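Long-range contact in phosphatidylinositol phosphate phosphatase (Schizosaccharomyces pombe, PDB 1I9Z), which removes the 5-phosphate from soluble and lipid inositol phosphates, including phosphatidylinositol 4,5-bisphosphate, and so controls phosphoinositide levels in membrane trafficking: residues 256-261 against 296-301. Numbering follows the deposited sequence.
Sequences TFPPTY and YQSVPL. With 2IP (D-myo-inositol-1,4-bisphosphate), chain C.
Phe257 buries more surface in this contact than any other residue, its ring pressed against the end of the strand that holds Tyr296, Gln297 and Ser298. With CG in the crowded position between the backbone N and the carbonyl carbon (chi1 52°), the ring runs in beside that strand. One face, toward its rim, takes the peptide between Gln297 and Ser298, and Ser298 N sits 3.7 Å above the plane; this N, buried here, has no hydrogen-bonding partner in the model. On that same face Ser298 packs its side chain: OG lies 3.5 Å from Phe257 CB, while CB meets Thr260 CG2. The leading edge, Phe257 CE2 and CZ, points into the face of Tyr296 in a T-shaped stack with planes at 87°, Phe257 CE2 standing over the centre of the tyrosine ring, 3.9 Å from Tyr296 CD1. Glu252 and Ile285 N hold the Tyr296 hydroxyl. A water that donates to Pro258 O also hydrogen-bonds Ser298 OG at 2.6 Å. Beside the ring, Gln297 bends at chi2 (-50°) so that NE2 donates to Thr256 OG1 at 3.1 Å, with Thr256 OG1 close to the plane of the Gln297 amide. A second water joins Thr256 N to Tyr296 O. An alanine at Phe257 would remove the ring and would probably loosen the loop from the strand, losing the T-shaped stack and the cover over the 297-298 peptide. The same loop supplies Tyr261 to the inositol phosphate pocket: its OH and ligand O5 share a hydrogen bond, either being a possible donor, and Tyr261 OH is crowded against the 4-phosphate, 2.4 Å from O41. The loop, between helix 236-242 and strand 283-288, thus docks on outermost strand 292-298 of a sheet of the DNase I-like catalytic domain, with Ile309 of neighbouring strand 309-320 touching Thr260 and Ser298.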
ATOM      1  N   THR A 256       1.693  16.932  -4.111  1.00 19.30           N
ATOM      2  CA  THR A 256       1.886  18.325  -3.739  1.00 21.07           C
ATOM      3  C   THR A 256       3.168  18.525  -2.942  1.00 21.40           C
ATOM      4  O   THR A 256       3.434  19.638  -2.445  1.00 22.05           O
ATOM      5  CB  THR A 256       0.693  18.861  -2.936  1.00 22.98           C
ATOM      6  OG1 THR A 256       0.575  18.122  -1.702  1.00 21.71           O
ATOM      7  CG2 THR A 256      -0.630  18.686  -3.762  1.00 24.56           C
ATOM      8  N   PHE A 257       3.957  17.459  -2.813  1.00 18.23           N
ATOM      9  CA  PHE A 257       5.230  17.543  -2.091  1.00 17.46           C
ATOM     10  C   PHE A 257       6.395  17.475  -3.047  1.00 16.06           C
ATOM     11  O   PHE A 257       6.282  16.909  -4.128  1.00 15.79           O
ATOM     12  CB  PHE A 257       5.310  16.408  -1.031  1.00 15.33           C
ATOM     13  CG  PHE A 257       5.039  15.050  -1.576  1.00 16.65           C
ATOM     14  CD1 PHE A 257       6.090  14.229  -2.035  1.00 16.64           C
ATOM     15  CD2 PHE A 257       3.725  14.562  -1.612  1.00 16.73           C
ATOM     16  CE1 PHE A 257       5.806  12.901  -2.520  1.00 14.36           C
ATOM     17  CE2 PHE A 257       3.428  13.262  -2.097  1.00 17.82           C
ATOM     18  CZ  PHE A 257       4.475  12.429  -2.544  1.00 16.49           C
ATOM     19  N   PRO A 258       7.558  18.029  -2.661  1.00 16.55           N
ATOM     20  CA  PRO A 258       8.729  18.011  -3.529  1.00 15.24           C
ATOM     21  C   PRO A 258       9.334  16.611  -3.691  1.00 14.61           C
ATOM     22  O   PRO A 258       9.038  15.723  -2.866  1.00 14.47           O
ATOM     23  CB  PRO A 258       9.715  18.942  -2.819  1.00 17.37           C
ATOM     24  CG  PRO A 258       8.911  19.645  -1.673  1.00 19.57           C
ATOM     25  CD  PRO A 258       7.813  18.723  -1.365  1.00 17.85           C
ATOM     26  N   PRO A 259      10.122  16.386  -4.748  1.00 14.73           N
ATOM     27  CA  PRO A 259      10.820  15.129  -5.067  1.00 13.46           C
ATOM     28  C   PRO A 259      11.521  14.700  -3.762  1.00 14.21           C
ATOM     29  O   PRO A 259      12.159  15.542  -3.049  1.00 13.23           O
ATOM     30  CB  PRO A 259      11.848  15.584  -6.097  1.00 15.67           C
ATOM     31  CG  PRO A 259      10.964  16.540  -6.974  1.00 15.58           C
ATOM     32  CD  PRO A 259      10.224  17.345  -5.877  1.00 14.53           C
ATOM     33  N   THR A 260      11.311  13.421  -3.403  1.00 15.61           N
ATOM     34  CA  THR A 260      11.801  12.899  -2.158  1.00 14.86           C
ATOM     35  C   THR A 260      13.202  12.335  -2.237  1.00 16.32           C
ATOM     36  O   THR A 260      13.710  11.833  -1.240  1.00 16.22           O
ATOM     37  CB  THR A 260      10.899  11.754  -1.698  1.00 15.22           C
ATOM     38  OG1 THR A 260      10.760  10.779  -2.797  1.00 13.95           O
ATOM     39  CG2 THR A 260       9.486  12.299  -1.354  1.00 15.16           C
ATOM     40  N   TYR A 261      13.790  12.420  -3.424  1.00 16.34           N
ATOM     41  CA  TYR A 261      15.057  11.886  -3.700  1.00 16.99           C
ATOM     42  C   TYR A 261      15.798  12.857  -4.572  1.00 18.54           C
ATOM     43  O   TYR A 261      15.248  13.555  -5.441  1.00 17.96           O
ATOM     44  CB  TYR A 261      14.950  10.547  -4.474  1.00 19.46           C
ATOM     45  CG  TYR A 261      16.246   9.992  -5.004  1.00 22.14           C
ATOM     46  CD1 TYR A 261      17.071   9.209  -4.182  1.00 26.41           C
ATOM     47  CD2 TYR A 261      16.615  10.162  -6.366  1.00 24.27           C
ATOM     48  CE1 TYR A 261      18.234   8.567  -4.697  1.00 28.19           C
ATOM     49  CE2 TYR A 261      17.797   9.539  -6.873  1.00 25.52           C
ATOM     50  CZ  TYR A 261      18.577   8.749  -6.036  1.00 27.49           C
ATOM     51  OH  TYR A 261      19.723   8.102  -6.502  1.00 29.83           O
ATOM     52  N   TYR A 296      -1.591  12.478   1.351  1.00 16.62           N
ATOM     53  CA  TYR A 296      -0.462  11.854   0.627  1.00 16.21           C
ATOM     54  C   TYR A 296       0.642  12.861   0.757  1.00 17.94           C
ATOM     55  O   TYR A 296       0.642  13.899   0.050  1.00 17.66           O
ATOM     56  CB  TYR A 296      -0.820  11.649  -0.862  1.00 16.78           C
ATOM     57  CG  TYR A 296       0.230  10.977  -1.745  1.00 14.42           C
ATOM     58  CD1 TYR A 296       0.267  11.224  -3.101  1.00 14.03           C
ATOM     59  CD2 TYR A 296       1.116   9.986  -1.229  1.00 15.65           C
ATOM     60  CE1 TYR A 296       1.106  10.486  -3.960  1.00 14.72           C
ATOM     61  CE2 TYR A 296       1.987   9.279  -2.072  1.00 13.91           C
ATOM     62  CZ  TYR A 296       1.965   9.511  -3.444  1.00 14.48           C
ATOM     63  OH  TYR A 296       2.737   8.713  -4.303  1.00 16.28           O
ATOM     64  N   GLN A 297       1.635  12.577   1.588  1.00 16.94           N
ATOM     65  CA  GLN A 297       2.686  13.587   1.810  1.00 17.40           C
ATOM     66  C   GLN A 297       4.053  12.971   2.096  1.00 17.74           C
ATOM     67  O   GLN A 297       4.137  11.785   2.484  1.00 16.88           O
ATOM     68  CB  GLN A 297       2.361  14.379   3.100  1.00 19.08           C
ATOM     69  CG  GLN A 297       1.323  15.514   2.986  1.00 24.36           C
ATOM     70  CD  GLN A 297       1.625  16.473   1.825  1.00 29.19           C
ATOM     71  OE1 GLN A 297       2.795  16.890   1.576  1.00 28.66           O
ATOM     72  NE2 GLN A 297       0.576  16.813   1.083  1.00 30.48           N
ATOM     73  N   SER A 298       5.087  13.808   1.969  1.00 15.70           N
ATOM     74  CA  SER A 298       6.441  13.458   2.382  1.00 14.21           C
ATOM     75  C   SER A 298       6.605  14.168   3.753  1.00 15.23           C
ATOM     76  O   SER A 298       5.853  15.081   4.101  1.00 15.34           O
ATOM     77  CB  SER A 298       7.508  13.893   1.391  1.00 16.53           C
ATOM     78  OG  SER A 298       7.673  15.295   1.339  1.00 16.33           O
ATOM     79  N   VAL A 299       7.562  13.688   4.544  1.00 14.84           N
ATOM     80  CA  VAL A 299       7.773  14.232   5.882  1.00 17.31           C
ATOM     81  C   VAL A 299       9.225  14.565   6.044  1.00 17.38           C
ATOM     82  O   VAL A 299      10.090  13.880   5.563  1.00 15.85           O
ATOM     83  CB  VAL A 299       7.345  13.147   6.937  1.00 19.59           C
ATOM     84  CG1 VAL A 299       7.861  13.510   8.331  1.00 25.11           C
ATOM     85  CG2 VAL A 299       5.793  13.015   6.888  1.00 19.49           C
ATOM     86  N   PRO A 300       9.516  15.624   6.785  1.00 19.85           N
ATOM     87  CA  PRO A 300      10.910  16.009   6.965  1.00 20.04           C
ATOM     88  C   PRO A 300      11.714  15.180   7.982  1.00 19.00           C
ATOM     89  O   PRO A 300      11.882  15.603   9.142  1.00 17.33           O
ATOM     90  CB  PRO A 300      10.823  17.513   7.363  1.00 21.53           C
ATOM     91  CG  PRO A 300       9.347  17.867   7.307  1.00 26.44           C
ATOM     92  CD  PRO A 300       8.591  16.564   7.437  1.00 21.56           C
ATOM     93  N   LEU A 301      12.149  13.979   7.595  1.00 16.13           N
ATOM     94  CA  LEU A 301      13.103  13.178   8.407  1.00 15.54           C
ATOM     95  C   LEU A 301      14.369  13.175   7.558  1.00 15.94           C
ATOM     96  O   LEU A 301      14.292  13.047   6.323  1.00 16.49           O
ATOM     97  CB  LEU A 301      12.681  11.739   8.651  1.00 17.40           C
ATOM     98  CG  LEU A 301      11.557  11.509   9.662  1.00 21.44           C
ATOM     99  CD1 LEU A 301      11.513  10.012   9.988  1.00 16.80           C
ATOM    100  CD2 LEU A 301      11.860  12.340  10.977  1.00 20.89           C
TER
HETATM  101  C1  2IP C 302      22.192   5.329 -11.386  0.50 57.15           C
HETATM  102  C2  2IP C 302      22.831   4.352 -10.366  0.50 56.44           C
HETATM  103  C3  2IP C 302      23.067   5.033  -8.975  0.50 55.74           C
HETATM  104  C4  2IP C 302      21.794   5.688  -8.378  0.50 55.30           C
HETATM  105  C5  2IP C 302      21.301   6.741  -9.395  0.50 56.01           C
HETATM  106  C6  2IP C 302      20.965   6.114 -10.781  0.50 56.48           C
HETATM  107  O1  2IP C 302      22.669   5.763 -12.632  0.50 59.22           O
HETATM  108  O2  2IP C 302      22.025   3.229 -10.131  0.50 55.17           O
HETATM  109  O3  2IP C 302      23.512   4.093  -8.042  0.50 56.00           O
HETATM  110  O4  2IP C 302      22.137   6.318  -7.101  0.50 53.37           O
HETATM  111  O5  2IP C 302      20.128   7.392  -8.907  0.50 55.20           O
HETATM  112  O6  2IP C 302      20.576   7.255 -11.533  0.50 55.61           O
HETATM  113  P4  2IP C 302      21.577   5.849  -5.707  0.50 51.58           P
HETATM  114  O41 2IP C 302      20.011   5.791  -5.852  0.50 52.69           O
HETATM  115  O42 2IP C 302      21.962   6.803  -4.668  0.50 50.04           O
HETATM  116  O43 2IP C 302      22.249   4.476  -5.528  0.50 51.76           O
HETATM  117  P1  2IP C 302      22.276   5.460 -14.051  0.50 59.45           P
HETATM  118  O11 2IP C 302      23.621   5.097 -14.702  0.50 61.20           O
HETATM  119  O12 2IP C 302      21.271   4.371 -14.340  0.50 60.96           O
HETATM  120  O13 2IP C 302      21.867   6.820 -14.626  0.50 60.76           O
HETATM  121  O   HOH W   1       0.269  15.246  -2.269  1.00 18.49           O
HETATM  122  O   HOH W   2       9.738  15.726  -0.253  1.00 15.15           O